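Local coordinates for protein HTH-type transcriptional regulator LysG (Mycobacterium tuberculosis, PDB 3ISP) that acts as a homodimeric LysR-type DNA-binding transcription factor that probably activates expression of the exporter LysE and represses its own gene, at residues 7-17 and 37-47. Sequence-based numbering, arbitrary orientation.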
ATOM      1  N   ASP A   7      27.756 -18.737  -5.468  1.00106.19           N
ATOM      2  CA  ASP A   7      27.341 -17.600  -6.299  1.00 98.09           C
ATOM      3  C   ASP A   7      28.274 -17.321  -7.481  1.00 89.52           C
ATOM      4  O   ASP A   7      28.883 -18.242  -8.013  1.00 86.65           O
ATOM      5  CB  ASP A   7      27.158 -16.346  -5.432  1.00 99.71           C
ATOM      6  CG  ASP A   7      26.286 -16.604  -4.201  1.00102.26           C
ATOM      7  OD1 ASP A   7      25.379 -17.466  -4.268  1.00101.80           O
ATOM      8  OD2 ASP A   7      26.506 -15.946  -3.163  1.00100.88           O
ATOM      9  N   GLY A   8      28.358 -16.058  -7.903  1.00 87.86           N
ATOM     10  CA  GLY A   8      29.280 -15.664  -8.959  1.00 90.38           C
ATOM     11  C   GLY A   8      28.789 -14.574  -9.902  1.00 87.40           C
ATOM     12  O   GLY A   8      28.446 -13.478  -9.465  1.00 80.45           O
ATOM     13  N   PRO A   9      28.787 -14.866 -11.216  1.00 93.71           N
ATOM     14  CA  PRO A   9      28.147 -14.004 -12.215  1.00 86.14           C
ATOM     15  C   PRO A   9      26.666 -14.354 -12.262  1.00 83.50           C
ATOM     16  O   PRO A   9      25.980 -14.034 -13.234  1.00 79.13           O
ATOM     17  CB  PRO A   9      28.808 -14.428 -13.538  1.00 87.08           C
ATOM     18  CG  PRO A   9      29.769 -15.558 -13.195  1.00 88.67           C
ATOM     19  CD  PRO A   9      29.383 -16.059 -11.838  1.00 93.20           C
ATOM     20  N   GLN A  10      26.204 -15.054 -11.224  1.00 82.70           N
ATOM     21  CA  GLN A  10      24.795 -15.386 -11.054  1.00 80.89           C
ATOM     22  C   GLN A  10      24.075 -14.161 -10.492  1.00 81.34           C
ATOM     23  O   GLN A  10      22.994 -13.789 -10.963  1.00 76.40           O
ATOM     24  CB  GLN A  10      24.633 -16.581 -10.105  1.00 83.00           C
ATOM     25  CG  GLN A  10      25.097 -17.922 -10.676  1.00 82.74           C
ATOM     26  CD  GLN A  10      25.033 -19.058  -9.659  1.00 84.89           C
ATOM     27  OE1 GLN A  10      24.574 -20.159  -9.970  1.00 87.65           O
ATOM     28  NE2 GLN A  10      25.499 -18.796  -8.442  1.00 85.87           N
ATOM     29  N   LEU A  11      24.695 -13.539  -9.488  1.00 77.99           N
ATOM     30  CA  LEU A  11      24.233 -12.270  -8.941  1.00 71.76           C
ATOM     31  C   LEU A  11      24.163 -11.256 -10.055  1.00 73.29           C
ATOM     32  O   LEU A  11      23.189 -10.509 -10.179  1.00 74.07           O
ATOM     33  CB  LEU A  11      25.204 -11.759  -7.885  1.00 68.09           C
ATOM     34  CG  LEU A  11      25.454 -12.700  -6.715  1.00 76.19           C
ATOM     35  CD1 LEU A  11      26.742 -12.344  -5.994  1.00 80.87           C
ATOM     36  CD2 LEU A  11      24.271 -12.660  -5.769  1.00 78.30           C
ATOM     37  N   ALA A  12      25.212 -11.224 -10.864  1.00 70.20           N
ATOM     38  CA  ALA A  12      25.259 -10.300 -11.980  1.00 75.64           C
ATOM     39  C   ALA A  12      23.947 -10.397 -12.735  1.00 72.66           C
ATOM     40  O   ALA A  12      23.304  -9.391 -13.012  1.00 67.88           O
ATOM     41  CB  ALA A  12      26.427 -10.637 -12.890  1.00 80.81           C
ATOM     42  N   ALA A  13      23.553 -11.628 -13.045  1.00 72.54           N
ATOM     43  CA  ALA A  13      22.324 -11.901 -13.778  1.00 72.67           C
ATOM     44  C   ALA A  13      21.110 -11.300 -13.076  1.00 76.28           C
ATOM     45  O   ALA A  13      20.312 -10.583 -13.689  1.00 71.83           O
ATOM     46  CB  ALA A  13      22.144 -13.397 -13.941  1.00 71.88           C
ATOM     47  N   LEU A  14      20.979 -11.614 -11.791  1.00 69.10           N
ATOM     48  CA  LEU A  14      19.904 -11.098 -10.964  1.00 61.88           C
ATOM     49  C   LEU A  14      19.824  -9.585 -11.084  1.00 70.11           C
ATOM     50  O   LEU A  14      18.862  -9.029 -11.624  1.00 68.04           O
ATOM     51  CB  LEU A  14      20.176 -11.467  -9.510  1.00 58.98           C
ATOM     52  CG  LEU A  14      19.040 -11.183  -8.542  1.00 53.76           C
ATOM     53  CD1 LEU A  14      17.778 -11.796  -9.088  1.00 53.02           C
ATOM     54  CD2 LEU A  14      19.348 -11.737  -7.178  1.00 55.86           C
ATOM     55  N   ALA A  15      20.865  -8.933 -10.568  1.00 74.42           N
ATOM     56  CA  ALA A  15      20.938  -7.479 -10.468  1.00 70.84           C
ATOM     57  C   ALA A  15      20.604  -6.818 -11.786  1.00 74.54           C
ATOM     58  O   ALA A  15      19.960  -5.764 -11.819  1.00 80.71           O
ATOM     59  CB  ALA A  15      22.322  -7.048  -9.990  1.00 67.88           C
ATOM     60  N   ALA A  16      21.037  -7.449 -12.873  1.00 72.90           N
ATOM     61  CA  ALA A  16      20.781  -6.935 -14.208  1.00 76.30           C
ATOM     62  C   ALA A  16      19.309  -7.095 -14.549  1.00 76.19           C
ATOM     63  O   ALA A  16      18.679  -6.174 -15.060  1.00 81.61           O
ATOM     64  CB  ALA A  16      21.643  -7.648 -15.221  1.00 75.79           C
ATOM     65  N   VAL A  17      18.758  -8.261 -14.242  1.00 73.94           N
ATOM     66  CA  VAL A  17      17.366  -8.540 -14.556  1.00 74.58           C
ATOM     67  C   VAL A  17      16.414  -7.667 -13.744  1.00 78.20           C
ATOM     68  O   VAL A  17      15.331  -7.329 -14.212  1.00 76.66           O
ATOM     69  CB  VAL A  17      17.031 -10.026 -14.342  1.00 74.82           C
ATOM     70  CG1 VAL A  17      15.536 -10.260 -14.461  1.00 79.14           C
ATOM     71  CG2 VAL A  17      17.769 -10.875 -15.352  1.00 76.42           C
ATOM     72  N   VAL A  37      20.828 -16.548 -18.942  1.00 83.54           N
ATOM     73  CA  VAL A  37      20.300 -15.697 -17.885  1.00 84.91           C
ATOM     74  C   VAL A  37      19.277 -16.466 -17.052  1.00 79.29           C
ATOM     75  O   VAL A  37      19.274 -16.387 -15.823  1.00 72.58           O
ATOM     76  CB  VAL A  37      19.655 -14.414 -18.469  1.00 81.41           C
ATOM     77  CG1 VAL A  37      18.794 -13.725 -17.434  1.00 80.99           C
ATOM     78  CG2 VAL A  37      20.725 -13.474 -18.984  1.00 80.53           C
ATOM     79  N   SER A  38      18.423 -17.227 -17.731  1.00 79.64           N
ATOM     80  CA  SER A  38      17.399 -18.009 -17.056  1.00 78.74           C
ATOM     81  C   SER A  38      17.998 -19.094 -16.168  1.00 79.40           C
ATOM     82  O   SER A  38      17.602 -19.238 -15.013  1.00 79.28           O
ATOM     83  CB  SER A  38      16.432 -18.622 -18.065  1.00 80.58           C
ATOM     84  OG  SER A  38      15.635 -17.622 -18.674  1.00 85.19           O
ATOM     85  N   GLN A  39      18.947 -19.856 -16.702  1.00 77.38           N
ATOM     86  CA  GLN A  39      19.575 -20.915 -15.920  1.00 77.37           C
ATOM     87  C   GLN A  39      20.436 -20.299 -14.849  1.00 73.80           C
ATOM     88  O   GLN A  39      20.652 -20.890 -13.794  1.00 74.34           O
ATOM     89  CB  GLN A  39      20.458 -21.806 -16.792  1.00 86.33           C
ATOM     90  CG  GLN A  39      19.713 -22.819 -17.624  1.00 88.76           C
ATOM     91  CD  GLN A  39      20.527 -23.281 -18.809  1.00 93.57           C
ATOM     92  OE1 GLN A  39      20.031 -23.324 -19.935  1.00 94.10           O
ATOM     93  NE2 GLN A  39      21.796 -23.607 -18.569  1.00 89.06           N
ATOM     94  N   ARG A  40      20.954 -19.114 -15.134  1.00 72.63           N
ATOM     95  CA  ARG A  40      21.855 -18.470 -14.198  1.00 75.86           C
ATOM     96  C   ARG A  40      21.085 -18.048 -12.957  1.00 74.95           C
ATOM     97  O   ARG A  40      21.504 -18.324 -11.831  1.00 73.37           O
ATOM     98  CB  ARG A  40      22.543 -17.278 -14.845  1.00 79.34           C
ATOM     99  CG  ARG A  40      23.752 -16.806 -14.083  1.00 82.47           C
ATOM    100  CD  ARG A  40      24.700 -16.087 -15.015  1.00 92.48           C
ATOM    101  NE  ARG A  40      25.130 -16.941 -16.119  1.00 88.69           N
ATOM    102  CZ  ARG A  40      25.913 -16.528 -17.109  1.00 98.04           C
ATOM    103  NH1 ARG A  40      26.345 -15.271 -17.130  1.00 96.73           N
ATOM    104  NH2 ARG A  40      26.264 -17.370 -18.076  1.00 94.65           N
ATOM    105  N   ILE A  41      19.946 -17.395 -13.174  1.00 67.89           N
ATOM    106  CA  ILE A  41      19.044 -17.055 -12.086  1.00 66.07           C
ATOM    107  C   ILE A  41      18.460 -18.310 -11.419  1.00 63.14           C
ATOM    108  O   ILE A  41      18.402 -18.395 -10.197  1.00 57.59           O
ATOM    109  CB  ILE A  41      17.942 -16.101 -12.570  1.00 64.91           C
ATOM    110  CG1 ILE A  41      18.510 -14.690 -12.685  1.00 61.43           C
ATOM    111  CG2 ILE A  41      16.767 -16.104 -11.623  1.00 61.57           C
ATOM    112  CD1 ILE A  41      17.519 -13.689 -13.175  1.00 66.85           C
ATOM    113  N   LYS A  42      18.057 -19.280 -12.234  1.00 62.02           N
ATOM    114  CA  LYS A  42      17.604 -20.581 -11.757  1.00 60.60           C
ATOM    115  C   LYS A  42      18.617 -21.304 -10.870  1.00 68.24           C
ATOM    116  O   LYS A  42      18.265 -21.852  -9.823  1.00 65.70           O
ATOM    117  CB  LYS A  42      17.270 -21.483 -12.940  1.00 66.31           C
ATOM    118  CG  LYS A  42      15.796 -21.823 -13.083  1.00 73.29           C
ATOM    119  CD  LYS A  42      15.299 -22.618 -11.887  1.00 65.67           C
ATOM    120  CE  LYS A  42      13.815 -22.916 -12.003  1.00 72.80           C
ATOM    121  NZ  LYS A  42      13.141 -23.000 -10.666  1.00 74.25           N
ATOM    122  N   SER A  43      19.873 -21.334 -11.298  1.00 72.34           N
ATOM    123  CA  SER A  43      20.891 -22.082 -10.566  1.00 72.72           C
ATOM    124  C   SER A  43      21.111 -21.399  -9.229  1.00 66.73           C
ATOM    125  O   SER A  43      21.405 -22.042  -8.216  1.00 64.71           O
ATOM    126  CB  SER A  43      22.196 -22.151 -11.367  1.00 76.30           C
ATOM    127  OG  SER A  43      22.891 -23.359 -11.098  1.00 84.27           O
ATOM    128  N   LEU A  44      20.945 -20.081  -9.251  1.00 65.92           N
ATOM    129  CA  LEU A  44      21.085 -19.239  -8.074  1.00 68.50           C
ATOM    130  C   LEU A  44      19.871 -19.378  -7.160  1.00 68.18           C
ATOM    131  O   LEU A  44      20.008 -19.380  -5.929  1.00 65.80           O
ATOM    132  CB  LEU A  44      21.257 -17.790  -8.515  1.00 68.60           C
ATOM    133  CG  LEU A  44      21.224 -16.700  -7.454  1.00 67.68           C
ATOM    134  CD1 LEU A  44      22.282 -16.927  -6.397  1.00 71.28           C
ATOM    135  CD2 LEU A  44      21.413 -15.362  -8.128  1.00 72.01           C
ATOM    136  N   GLU A  45      18.690 -19.488  -7.774  1.00 63.38           N
ATOM    137  CA  GLU A  45      17.459 -19.797  -7.054  1.00 59.93           C
ATOM    138  C   GLU A  45      17.560 -21.177  -6.434  1.00 63.01           C
ATOM    139  O   GLU A  45      17.095 -21.398  -5.319  1.00 61.62           O
ATOM    140  CB  GLU A  45      16.249 -19.740  -7.981  1.00 58.82           C
ATOM    141  CG  GLU A  45      15.562 -18.395  -8.008  1.00 56.49           C
ATOM    142  CD  GLU A  45      14.649 -18.227  -9.207  1.00 60.20           C
ATOM    143  OE1 GLU A  45      14.588 -19.158 -10.042  1.00 70.27           O
ATOM    144  OE2 GLU A  45      13.995 -17.164  -9.319  1.00 58.04           O
ATOM    145  N   GLN A  46      18.177 -22.100  -7.170  1.00 65.30           N
ATOM    146  CA  GLN A  46      18.453 -23.438  -6.670  1.00 59.89           C
ATOM    147  C   GLN A  46      19.367 -23.400  -5.454  1.00 62.71           C
ATOM    148  O   GLN A  46      19.008 -23.890  -4.384  1.00 65.64           O
ATOM    149  CB  GLN A  46      19.081 -24.288  -7.765  1.00 63.51           C
ATOM    150  CG  GLN A  46      18.074 -24.997  -8.655  1.00 69.91           C
ATOM    151  CD  GLN A  46      17.390 -26.160  -7.949  1.00 75.97           C
ATOM    152  OE1 GLN A  46      17.727 -26.493  -6.804  1.00 76.62           O
ATOM    153  NE2 GLN A  46      16.426 -26.787  -8.628  1.00 72.37           N
ATOM    154  N   GLN A  47      20.549 -22.818  -5.622  1.00 66.50           N
ATOM    155  CA  GLN A  47      21.525 -22.753  -4.538  1.00 69.54           C
ATOM    156  C   GLN A  47      20.923 -22.165  -3.268  1.00 65.02           C
ATOM    157  O   GLN A  47      21.127 -22.671  -2.166  1.00 64.70           O
ATOM    158  CB  GLN A  47      22.756 -21.945  -4.970  1.00 74.40           C
ATOM    159  CG  GLN A  47      23.729 -21.603  -3.837  1.00 78.97           C
ATOM    160  CD  GLN A  47      24.290 -22.834  -3.129  1.00 90.91           C
ATOM    161  OE1 GLN A  47      24.523 -23.875  -3.755  1.00 94.83           O
ATOM    162  NE2 GLN A  47      24.516 -22.715  -1.817  1.00 83.40           N
TER
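Leu-44 lays its side chain across helix 9-17 at Gln-10, CB to CB 3.9 Å apart, while its CD2 branch rests 3.6 Å from the carbonyl oxygen O of Gln-10 and goes on to Leu-14 CD2. Its chi1 of 171° turns CG away from the backbone N, and the second methyl, CD1, comes beside Asp-7 OD1. Gln-10 answers by stretching over helix 37-47: its CG packs on Arg-40 CG, and its extended chain carries OE1 to the CB of Ser-43, a van der Waals contact.

Arg-40 lies alongside Pro-9, Gln-10 and Ala-13. Its CG sits 3.5 Å from Gln-10 CA and also touches Ala-13 CB, and the chain bends at chi3 (-58°) as it passes the Pro-9 carbonyl. The CB of Ala-13 points at the other helix, and its CA lies 5.9 Å from Val-37 CA. Ile-41 CG1 lies 4.1 Å from Ala-13 CB, and its CD1 meets Val-17 CG2 tip to tip at 3.6 Å; the same Val-17 methyl touches Val-37 CG1.

No hydrogen bond joins the segments, so apolar side chains and aliphatic stems hold them together. Phe-23 and Ala-26 of helix 23-27 and Val-53 of the short hairpin strand close round Val-17, and Leu-68 of the long helix 66-82 packs on Leu-14. The two short axes pass 8.4 Å apart at 111°, setting the first helix against the recognition helix of the predicted helix-turn-helix in a LysR-type winged DNA-binding domain.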